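Local coordinates for protein C-C motif chemokine 1 (PDB 4OIJ) that acts as a secreted CC chemokine that binds the receptor CCR8 and attracts monocytes but not neutrophils, at residues L26-T31 / L66-S71; R10-F15 / G39-L44; I20-I25 / Q60-M65. All blocks are in the same frame, centred on the assembly; numbering follows the deposited sequence.

Contact 1 (L26-T31 / L66-S71); sequences LCYRNT and LRHCPS. With SO4 (sulfate ion), chain J; SO4 (sulfate ion), chain I; SO4 (sulfate ion), chain G.
A third disulfide, added to the two that characterise CC chemokines, ties the C-terminal tail following the helix to the edge strand of the three-stranded sheet. Cys-27 SG and Cys-69 SG are bonded at 2.1 Å with a near-perpendicular dihedral of 93°. Next to it the backbones form a single beta bridge. Tyr-28 N donates to Arg-67 O at 3.2 Å, in the plane of that carbonyl, and Cys-69 N returns a bond of 2.9 Å to Tyr-28 O, arriving above the carbonyl plane. The Tyr-28 ring, with CG in the crowded position between backbone N and carbonyl carbon (chi1 78°), crosses the His-68 imidazole obliquely, the planes 47° apart. Its CZ sits over one imidazole face, while at the imidazole's edge lie Asn-30 ND2 and a sulfate oxygen. The extended Arg-29 chain lays its guanidinium face on Cys-69 CB and sends a weak bond from NH2 to Pro-70 O. Water joins Leu-26 O to Arg-67 N, an extra link beside the bridge. Strand 25-30 pairs with strand 39-44, whose Phe-42 is touched by Leu-66, and Arg-63 of helix 57-64 meets Tyr-28 and Asn-30.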
loop_
_atom_site.group_PDB
_atom_site.type_symbol
_atom_site.label_atom_id
_atom_site.label_comp_id
_atom_site.label_asym_id
_atom_site.label_seq_id
_atom_site.Cartn_x
_atom_site.Cartn_y
_atom_site.Cartn_z
ATOM N N LEU A 26 -1.791 12.427 10.991
ATOM C CA LEU A 26 -3.232 12.252 11.141
ATOM C C LEU A 26 -3.540 11.005 11.952
ATOM O O LEU A 26 -4.347 11.060 12.872
ATOM C CB LEU A 26 -3.899 12.103 9.764
ATOM C CG LEU A 26 -4.030 13.334 8.885
ATOM C CD1 LEU A 26 -4.454 12.929 7.499
ATOM C CD2 LEU A 26 -5.063 14.311 9.445
ATOM N N CYS A 27 -2.883 9.868 11.598
ATOM C CA CYS A 27 -3.148 8.540 12.144
ATOM C C CYS A 27 -2.042 7.567 11.741
ATOM O O CYS A 27 -1.178 7.911 10.935
ATOM C CB CYS A 27 -4.518 8.056 11.644
ATOM S SG CYS A 27 -4.724 8.110 9.832
ATOM N N TYR A 28 -2.082 6.340 12.276
ATOM C CA TYR A 28 -1.119 5.309 11.912
ATOM C C TYR A 28 -1.776 3.994 11.450
ATOM O O TYR A 28 -2.889 3.672 11.868
ATOM C CB TYR A 28 -0.115 5.036 13.061
ATOM C CG TYR A 28 -0.672 4.172 14.170
ATOM C CD1 TYR A 28 -0.543 2.784 14.133
ATOM C CD2 TYR A 28 -1.380 4.733 15.229
ATOM C CE1 TYR A 28 -1.068 1.981 15.142
ATOM C CE2 TYR A 28 -1.884 3.942 16.259
ATOM C CZ TYR A 28 -1.733 2.565 16.207
ATOM O OH TYR A 28 -2.265 1.768 17.195
ATOM N N ARG A 29 -1.061 3.256 10.601
ATOM C CA ARG A 29 -1.449 1.941 10.077
ATOM C C ARG A 29 -0.314 0.980 10.411
ATOM O O ARG A 29 0.855 1.398 10.431
ATOM C CB ARG A 29 -1.594 1.967 8.541
ATOM C CG ARG A 29 -2.854 2.632 7.996
ATOM C CD ARG A 29 -3.081 2.276 6.529
ATOM N NE ARG A 29 -3.986 3.215 5.859
ATOM C CZ ARG A 29 -5.310 3.094 5.808
ATOM N NH1 ARG A 29 -5.914 2.070 6.400
ATOM N NH2 ARG A 29 -6.040 4.002 5.177
ATOM N N ASN A 30 -0.630 -0.286 10.644
ATOM C CA ASN A 30 0.414 -1.272 10.856
ATOM C C ASN A 30 0.819 -1.756 9.463
ATOM O O ASN A 30 0.014 -1.672 8.527
ATOM C CB ASN A 30 -0.114 -2.438 11.662
ATOM C CG ASN A 30 -0.227 -2.107 13.112
ATOM O OD1 ASN A 30 0.765 -1.894 13.817
ATOM N ND2 ASN A 30 -1.442 -2.044 13.583
ATOM N N THR A 31 2.059 -2.229 9.315
ATOM C CA THR A 31 2.498 -2.827 8.048
ATOM C C THR A 31 1.802 -4.212 7.980
ATOM O O THR A 31 1.473 -4.778 9.024
ATOM C CB THR A 31 4.014 -3.067 8.065
ATOM O OG1 THR A 31 4.304 -3.824 9.221
ATOM C CG2 THR A 31 4.824 -1.790 8.095
ATOM N N LEU A 66 -1.986 8.837 18.913
ATOM C CA LEU A 66 -2.737 8.783 17.662
ATOM C C LEU A 66 -3.742 7.637 17.647
ATOM O O LEU A 66 -3.613 6.686 18.419
ATOM C CB LEU A 66 -1.791 8.603 16.462
ATOM C CG LEU A 66 -0.826 9.736 16.149
ATOM C CD1 LEU A 66 0.399 9.196 15.320
ATOM C CD2 LEU A 66 -1.562 10.947 15.519
ATOM N N ARG A 67 -4.712 7.713 16.734
ATOM C CA ARG A 67 -5.678 6.636 16.478
ATOM C C ARG A 67 -5.272 5.880 15.179
ATOM O O ARG A 67 -4.479 6.411 14.398
ATOM C CB ARG A 67 -7.099 7.202 16.363
ATOM C CG ARG A 67 -7.515 8.016 17.602
ATOM C CD ARG A 67 -8.947 7.793 17.986
ATOM N NE ARG A 67 -9.247 8.332 19.313
ATOM C CZ ARG A 67 -9.316 7.604 20.426
ATOM N NH1 ARG A 67 -9.613 8.178 21.583
ATOM N NH2 ARG A 67 -9.075 6.299 20.390
ATOM N N HIS A 68 -5.797 4.641 14.970
ATOM C CA HIS A 68 -5.562 3.822 13.768
ATOM C C HIS A 68 -6.237 4.508 12.580
ATOM O O HIS A 68 -7.352 5.009 12.746
ATOM C CB HIS A 68 -6.194 2.432 13.946
ATOM C CG HIS A 68 -5.245 1.387 14.427
ATOM N ND1 HIS A 68 -4.527 0.599 13.541
ATOM C CD2 HIS A 68 -4.926 1.028 15.693
ATOM C CE1 HIS A 68 -3.786 -0.197 14.295
ATOM N NE2 HIS A 68 -3.991 0.021 15.595
ATOM N N CYS A 69 -5.584 4.541 11.393
ATOM C CA CYS A 69 -6.167 5.168 10.191
ATOM C C CYS A 69 -7.453 4.478 9.794
ATOM O O CYS A 69 -7.464 3.250 9.801
ATOM C CB CYS A 69 -5.185 5.158 9.028
ATOM S SG CYS A 69 -3.863 6.376 9.143
ATOM N N PRO A 70 -8.541 5.217 9.467
ATOM C CA PRO A 70 -9.783 4.530 9.063
ATOM C C PRO A 70 -9.698 3.972 7.650
ATOM O O PRO A 70 -8.913 4.429 6.829
ATOM C CB PRO A 70 -10.866 5.616 9.195
ATOM C CG PRO A 70 -10.134 6.896 9.019
ATOM C CD PRO A 70 -8.703 6.689 9.444
ATOM N N SER A 71 -10.544 2.988 7.384
ATOM C CA SER A 71 -10.689 2.290 6.118
ATOM C C SER A 71 -12.139 2.420 5.727
ATOM O O SER A 71 -12.953 2.881 6.533
ATOM C CB SER A 71 -10.362 0.820 6.316
ATOM O OG SER A 71 -10.777 0.085 5.184
HETATM S S SO4 J . -7.629 3.511 17.763
HETATM O O1 SO4 J . -8.004 4.707 18.493
HETATM O O2 SO4 J . -8.147 2.319 18.506
HETATM O O3 SO4 J . -8.248 3.618 16.413
HETATM O O4 SO4 J . -6.137 3.443 17.657
HETATM S S SO4 I . -3.851 -2.588 11.313
HETATM O O1 SO4 I . -3.479 -3.314 12.543
HETATM O O2 SO4 I . -3.234 -3.264 10.142
HETATM O O3 SO4 I . -5.313 -2.618 11.183
HETATM O O4 SO4 I . -3.412 -1.184 11.363
HETATM S S SO4 G . -7.316 -0.699 4.071
HETATM O O1 SO4 G . -6.811 -1.601 3.020
HETATM O O2 SO4 G . -8.242 -1.448 4.942
HETATM O O3 SO4 G . -6.188 -0.201 4.870
HETATM O O4 SO4 G . -7.999 0.444 3.444
HETATM O O HOH W 1 -4.789 9.884 15.018
HETATM O O HOH W 2 -2.317 -1.824 16.822
#

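Contact 2 (R10-F15 / G39-L44); sequences RCCFSF and GLIFKL. With SO4 (sulfate ion), chain H; SO4 (sulfate ion), chain G.
Cys-12 turns SG anti to its carbonyl carbon (chi1 -79°), and Ile-41 does the same with CG1 (chi1 -54°), so that the sulfur and the methylene meet at 3.6 Å. The contact belongs to the CC chemokine fold, in which adjacent cysteines hold the N-terminal segment against the core, here beside the central strand 39-44. The two side chains diverge. Cys-12 points toward the strand and ties the segment to Cys-51 on strand 49-53, whereas Cys-11 points away and ties it to Cys-35 in the loop between strands 25-30 and 39-44. Between the two segments the contact is mainly apolar and made at three places. At one end, Ile-41 CD1 crosses the Arg-10 chain at about a right angle, 3.9 Å from Arg-10 CB. Beyond that point the arginine runs extended to its guanidinium, which binds two sulfate ions, probably from the crystallisation liquor; Arg-10 NE donates to O2 of one sulfate at 2.6 Å. Strand 9-11 pairs, at Cys-11, in an antiparallel ladder with a strand of the second subunit, and Phe-8 of that subunit packs on Arg-10. At the other end Gly-39, which has no side chain, lets the aromatic ring come close: Phe-15 CE1 lies 3.5 Å from Gly-39 CA, the ring reaching the bare backbone.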
loop_
_atom_site.group_PDB
_atom_site.type_symbol
_atom_site.label_atom_id
_atom_site.label_comp_id
_atom_site.label_asym_id
_atom_site.label_seq_id
_atom_site.Cartn_x
_atom_site.Cartn_y
_atom_site.Cartn_z
ATOM N N ARG A 10 1.171 -3.776 2.573
ATOM C CA ARG A 10 1.827 -2.479 2.817
ATOM C C ARG A 10 3.105 -2.745 3.580
ATOM O O ARG A 10 3.058 -3.212 4.731
ATOM C CB ARG A 10 0.931 -1.502 3.598
ATOM C CG ARG A 10 -0.166 -0.926 2.720
ATOM C CD ARG A 10 -0.947 0.167 3.437
ATOM N NE ARG A 10 -2.179 0.485 2.720
ATOM C CZ ARG A 10 -3.288 -0.242 2.774
ATOM N NH1 ARG A 10 -4.355 0.117 2.079
ATOM N NH2 ARG A 10 -3.336 -1.339 3.519
ATOM N N CYS A 11 4.252 -2.501 2.942
ATOM C CA CYS A 11 5.524 -2.820 3.581
ATOM C C CYS A 11 6.414 -1.604 3.719
ATOM O O CYS A 11 6.357 -0.695 2.886
ATOM C CB CYS A 11 6.240 -3.934 2.834
ATOM S SG CYS A 11 5.209 -5.386 2.519
ATOM N N CYS A 12 7.220 -1.599 4.768
ATOM C CA CYS A 12 8.142 -0.502 5.047
ATOM C C CYS A 12 9.506 -1.066 4.985
ATOM O O CYS A 12 9.893 -1.784 5.914
ATOM C CB CYS A 12 7.863 0.082 6.426
ATOM S SG CYS A 12 6.451 1.192 6.467
ATOM N N PHE A 13 10.220 -0.845 3.867
ATOM C CA PHE A 13 11.598 -1.352 3.762
ATOM C C PHE A 13 12.629 -0.218 4.009
ATOM O O PHE A 13 13.823 -0.481 4.071
ATOM C CB PHE A 13 11.823 -2.075 2.440
ATOM C CG PHE A 13 10.889 -3.262 2.233
ATOM C CD1 PHE A 13 10.982 -4.395 3.040
ATOM C CD2 PHE A 13 9.978 -3.274 1.187
ATOM C CE1 PHE A 13 10.152 -5.483 2.834
ATOM C CE2 PHE A 13 9.156 -4.364 0.979
ATOM C CZ PHE A 13 9.242 -5.462 1.803
ATOM N N SER A 14 12.163 1.045 4.148
ATOM C CA SER A 14 13.014 2.201 4.436
ATOM C C SER A 14 12.280 2.996 5.501
ATOM O O SER A 14 11.051 3.091 5.427
ATOM C CB SER A 14 13.206 3.058 3.191
ATOM O OG SER A 14 13.741 4.329 3.518
ATOM N N PHE A 15 13.008 3.544 6.499
ATOM C CA PHE A 15 12.361 4.263 7.603
ATOM C C PHE A 15 12.839 5.695 7.809
ATOM O O PHE A 15 13.998 6.042 7.486
ATOM C CB PHE A 15 12.513 3.510 8.949
ATOM C CG PHE A 15 12.093 2.064 8.941
ATOM C CD1 PHE A 15 10.755 1.711 9.053
ATOM C CD2 PHE A 15 13.036 1.049 8.841
ATOM C CE1 PHE A 15 10.371 0.372 9.057
ATOM C CE2 PHE A 15 12.650 -0.293 8.837
ATOM C CZ PHE A 15 11.321 -0.623 8.937
ATOM N N GLY A 39 7.977 -2.138 11.505
ATOM C CA GLY A 39 7.652 -0.827 10.974
ATOM C C GLY A 39 6.235 -0.433 11.296
ATOM O O GLY A 39 5.377 -1.291 11.525
ATOM N N LEU A 40 5.998 0.879 11.301
ATOM C CA LEU A 40 4.716 1.539 11.542
ATOM C C LEU A 40 4.541 2.554 10.407
ATOM O O LEU A 40 5.516 3.235 10.053
ATOM C CB LEU A 40 4.863 2.358 12.861
ATOM C CG LEU A 40 3.704 2.371 13.825
ATOM C CD1 LEU A 40 3.782 1.184 14.767
ATOM C CD2 LEU A 40 3.721 3.622 14.655
ATOM N N ILE A 41 3.330 2.717 9.875
ATOM C CA ILE A 41 3.118 3.764 8.880
ATOM C C ILE A 41 2.371 4.937 9.555
ATOM O O ILE A 41 1.328 4.724 10.181
ATOM C CB ILE A 41 2.335 3.240 7.652
ATOM C CG1 ILE A 41 3.010 1.988 7.041
ATOM C CG2 ILE A 41 2.094 4.354 6.600
ATOM C CD1 ILE A 41 1.920 1.044 6.312
ATOM N N PHE A 42 2.900 6.162 9.433
ATOM C CA PHE A 42 2.189 7.331 9.889
ATOM C C PHE A 42 1.581 7.988 8.651
ATOM O O PHE A 42 2.285 8.204 7.656
ATOM C CB PHE A 42 3.130 8.332 10.572
ATOM C CG PHE A 42 3.684 7.885 11.898
ATOM C CD1 PHE A 42 2.832 7.615 12.971
ATOM C CD2 PHE A 42 5.061 7.841 12.115
ATOM C CE1 PHE A 42 3.348 7.271 14.224
ATOM C CE2 PHE A 42 5.575 7.510 13.372
ATOM C CZ PHE A 42 4.718 7.214 14.414
ATOM N N LYS A 43 0.290 8.323 8.716
ATOM C CA LYS A 43 -0.389 9.042 7.637
ATOM C C LYS A 43 -0.198 10.493 7.940
ATOM O O LYS A 43 -0.494 10.919 9.049
ATOM C CB LYS A 43 -1.888 8.697 7.579
ATOM C CG LYS A 43 -2.612 9.346 6.394
ATOM C CD LYS A 43 -4.136 9.187 6.425
ATOM C CE LYS A 43 -4.730 9.506 5.073
ATOM N NZ LYS A 43 -4.534 10.931 4.693
ATOM N N LEU A 44 0.384 11.236 7.009
ATOM C CA LEU A 44 0.630 12.662 7.205
ATOM C C LEU A 44 -0.470 13.477 6.496
ATOM O O LEU A 44 -1.433 12.905 5.968
ATOM C CB LEU A 44 2.047 13.052 6.715
ATOM C CG LEU A 44 3.261 12.268 7.293
ATOM C CD1 LEU A 44 4.539 12.591 6.547
ATOM C CD2 LEU A 44 3.466 12.548 8.761
HETATM S S SO4 H . -3.217 2.569 -0.097
HETATM O O1 SO4 H . -2.844 2.833 -1.512
HETATM O O2 SO4 H . -2.410 1.501 0.385
HETATM O O3 SO4 H . -2.950 3.756 0.791
HETATM O O4 SO4 H . -4.636 2.169 -0.062
HETATM S S SO4 G . -7.316 -0.699 4.071
HETATM O O1 SO4 G . -6.811 -1.601 3.020
HETATM O O2 SO4 G . -8.242 -1.448 4.942
HETATM O O3 SO4 G . -6.188 -0.201 4.870
HETATM O O4 SO4 G . -7.999 0.444 3.444
#

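Contact 3 (I20-I25 / Q60-M65); sequences IPLRAI and QRHRKM. With SO4 (sulfate ion), chain M; SO4 (sulfate ion), chain F.
A short 3-10 turn, 22-24, faces the last turn of helix 57-64, and the closest CA atoms, Leu-22 CA and His-62 CA, are 6.1 Å apart, with His-62 pointing at the turn and Leu-22 pointing back. His-62 carries the contact. Its CG is anti to the carbonyl carbon, and a chi2 of 26° presents NE2 to the loop, where it donates to Ile-20 O at a short 2.5 Å. The oxygen lies close to the ring plane and the donor approaches nearly along the C=O axis, although the angle of 143° at the hydrogen shows some bending. One bond thus ties a buried imidazole nitrogen to a loop carbonyl, and it helps to fix the rotation of the ring.

Leu-22 covers one face of that ring. With CG anti to the backbone N, its CB stands 4.2 Å from the ring centroid, almost on the normal, in a CH-pi contact. Its two methyls then divide the remaining work: Leu-22 CD1 rests 3.6 Å from His-62 O, and Leu-22 CD2 lies 3.7 Å from Met-65 SD, the leucine and methionine chains crossing at about a right angle. Ile-25 and His-62 also cross at about a right angle, Ile-25 CD1 lying 3.5 Å from His-62 CD2. Arg-61, turned to another side of the helix, bends at chi3 and holds two sulfates at the edge of its guanidinium. Ile-20 also touches Met-4 of the second subunit.

Packing the C-terminal helix against the loop ahead of the first sheet strand and against the sheet is a hallmark of the chemokine fold. Trp-58, one turn earlier, meets His-62 edge-to-face, and Ile-25 continues onto Phe-42 and Leu-44 of strand 39-44.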
loop_
_atom_site.group_PDB
_atom_site.type_symbol
_atom_site.label_atom_id
_atom_site.label_comp_id
_atom_site.label_asym_id
_atom_site.label_seq_id
_atom_site.Cartn_x
_atom_site.Cartn_y
_atom_site.Cartn_z
ATOM N N ILE A 20 9.417 13.047 13.222
ATOM C CA ILE A 20 8.307 13.725 12.559
ATOM C C ILE A 20 7.445 14.373 13.641
ATOM O O ILE A 20 7.010 13.666 14.559
ATOM C CB ILE A 20 7.480 12.747 11.690
ATOM C CG1 ILE A 20 8.338 12.212 10.516
ATOM C CG2 ILE A 20 6.172 13.401 11.201
ATOM C CD1 ILE A 20 7.874 10.987 9.990
ATOM N N PRO A 21 7.146 15.691 13.538
ATOM C CA PRO A 21 6.276 16.319 14.536
ATOM C C PRO A 21 4.915 15.634 14.628
ATOM O O PRO A 21 4.268 15.387 13.603
ATOM C CB PRO A 21 6.183 17.776 14.057
ATOM C CG PRO A 21 7.423 17.995 13.263
ATOM C CD PRO A 21 7.595 16.681 12.540
ATOM N N LEU A 22 4.512 15.281 15.865
ATOM C CA LEU A 22 3.229 14.645 16.162
ATOM C C LEU A 22 2.048 15.385 15.507
ATOM O O LEU A 22 1.205 14.730 14.894
ATOM C CB LEU A 22 3.008 14.490 17.675
ATOM C CG LEU A 22 1.726 13.772 18.092
ATOM C CD1 LEU A 22 1.760 12.273 17.697
ATOM C CD2 LEU A 22 1.475 13.950 19.562
ATOM N N ARG A 23 2.048 16.733 15.552
ATOM C CA ARG A 23 1.004 17.595 14.943
ATOM C C ARG A 23 0.894 17.413 13.411
ATOM O O ARG A 23 -0.143 17.702 12.839
ATOM C CB ARG A 23 1.218 19.083 15.321
ATOM C CG ARG A 23 2.549 19.679 14.817
ATOM C CD ARG A 23 2.966 21.000 15.474
ATOM N NE ARG A 23 4.349 20.938 15.977
ATOM C CZ ARG A 23 5.444 21.076 15.226
ATOM N NH1 ARG A 23 5.340 21.311 13.922
ATOM N NH2 ARG A 23 6.651 20.947 15.767
ATOM N N ALA A 24 1.964 16.920 12.763
ATOM C CA ALA A 24 2.020 16.679 11.317
ATOM C C ALA A 24 1.312 15.392 10.884
ATOM O O ALA A 24 1.052 15.222 9.689
ATOM C CB ALA A 24 3.475 16.633 10.861
ATOM N N ILE A 25 1.036 14.475 11.842
ATOM C CA ILE A 25 0.467 13.136 11.594
ATOM C C ILE A 25 -1.027 13.105 11.873
ATOM O O ILE A 25 -1.464 13.599 12.909
ATOM C CB ILE A 25 1.206 12.052 12.445
ATOM C CG1 ILE A 25 2.753 12.153 12.331
ATOM C CG2 ILE A 25 0.720 10.642 12.109
ATOM C CD1 ILE A 25 3.570 11.535 13.511
ATOM N N GLN A 60 7.140 5.201 19.151
ATOM C CA GLN A 60 6.335 4.553 20.190
ATOM C C GLN A 60 5.458 5.568 20.919
ATOM O O GLN A 60 4.270 5.312 21.119
ATOM C CB GLN A 60 7.246 3.826 21.200
ATOM C CG GLN A 60 7.992 2.626 20.626
ATOM C CD GLN A 60 9.000 2.017 21.579
ATOM O OE1 GLN A 60 9.676 2.707 22.364
ATOM N NE2 GLN A 60 9.156 0.703 21.495
ATOM N N ARG A 61 6.051 6.717 21.310
ATOM C CA ARG A 61 5.353 7.798 22.010
ATOM C C ARG A 61 4.334 8.492 21.109
ATOM O O ARG A 61 3.281 8.886 21.594
ATOM C CB ARG A 61 6.333 8.812 22.629
ATOM C CG ARG A 61 7.459 8.159 23.434
ATOM C CD ARG A 61 8.247 9.136 24.257
ATOM N NE ARG A 61 8.988 10.123 23.470
ATOM C CZ ARG A 61 10.210 9.946 22.980
ATOM N NH1 ARG A 61 10.834 8.784 23.132
ATOM N NH2 ARG A 61 10.822 10.933 22.337
ATOM N N HIS A 62 4.647 8.634 19.802
ATOM C CA HIS A 62 3.754 9.218 18.793
ATOM C C HIS A 62 2.544 8.284 18.603
ATOM O O HIS A 62 1.406 8.757 18.573
ATOM C CB HIS A 62 4.495 9.398 17.446
ATOM C CG HIS A 62 5.345 10.637 17.334
ATOM N ND1 HIS A 62 5.890 11.257 18.445
ATOM C CD2 HIS A 62 5.757 11.299 16.227
ATOM C CE1 HIS A 62 6.582 12.290 17.983
ATOM N NE2 HIS A 62 6.538 12.352 16.656
ATOM N N ARG A 63 2.798 6.956 18.526
ATOM C CA ARG A 63 1.791 5.899 18.340
ATOM C C ARG A 63 0.715 5.949 19.411
ATOM O O ARG A 63 -0.468 5.785 19.101
ATOM C CB ARG A 63 2.475 4.513 18.329
ATOM C CG ARG A 63 1.551 3.347 17.986
ATOM C CD ARG A 63 2.215 2.004 18.213
ATOM N NE ARG A 63 1.484 0.926 17.546
ATOM C CZ ARG A 63 1.118 -0.212 18.129
ATOM N NH1 ARG A 63 1.421 -0.442 19.403
ATOM N NH2 ARG A 63 0.452 -1.132 17.443
ATOM N N LYS A 64 1.129 6.183 20.674
ATOM C CA LYS A 64 0.232 6.260 21.832
ATOM C C LYS A 64 -0.709 7.468 21.779
ATOM O O LYS A 64 -1.785 7.420 22.359
ATOM C CB LYS A 64 1.038 6.271 23.144
ATOM C CG LYS A 64 1.630 4.915 23.517
ATOM C CD LYS A 64 1.926 4.818 25.013
ATOM C CE LYS A 64 2.127 3.388 25.465
ATOM N NZ LYS A 64 2.185 3.279 26.946
ATOM N N MET A 65 -0.297 8.545 21.090
ATOM C CA MET A 65 -1.056 9.793 20.981
ATOM C C MET A 65 -1.867 9.939 19.684
ATOM O O MET A 65 -2.388 11.021 19.399
ATOM C CB MET A 65 -0.126 10.989 21.224
ATOM C CG MET A 65 0.533 10.945 22.584
ATOM S SD MET A 65 1.507 12.412 22.888
ATOM C CE MET A 65 3.008 11.664 23.608
HETATM S S SO4 M . 7.959 13.220 22.189
HETATM O O1 SO4 M . 9.327 13.007 21.669
HETATM O O2 SO4 M . 7.514 12.012 22.878
HETATM O O3 SO4 M . 7.952 14.346 23.140
HETATM O O4 SO4 M . 7.031 13.554 21.077
HETATM S S SO4 F . 13.930 9.579 20.755
HETATM O O1 SO4 F . 13.248 9.611 22.056
HETATM O O2 SO4 F . 13.614 8.322 20.065
HETATM O O3 SO4 F . 13.534 10.757 19.937
HETATM O O4 SO4 F . 15.401 9.666 20.986
#

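Overall arrangement
Strand 39-44 connects the three contacts, which together follow the chemokine fold from its N-terminal cysteines to its C-terminal tail. The centres of contacts 1 and 2 are about 11 Å apart and share the sheet directly: Cys-27 O and Lys-43 N lie 2.7 Å apart, a probable hydrogen bond between neighbouring strands. Contact 3, with its centre about 11 Å from that of contact 1, meets it through Leu-66 CD1, 3.5 Å from Ile-25 CG2. Contacts 2 and 3, about 13 Å apart, meet where Ile-25 CG2 comes within 3.7 Å of Phe-42 CB. A single sulfate touches both contact 1 and contact 2, and contacts 2 and 3 each reach the second subunit.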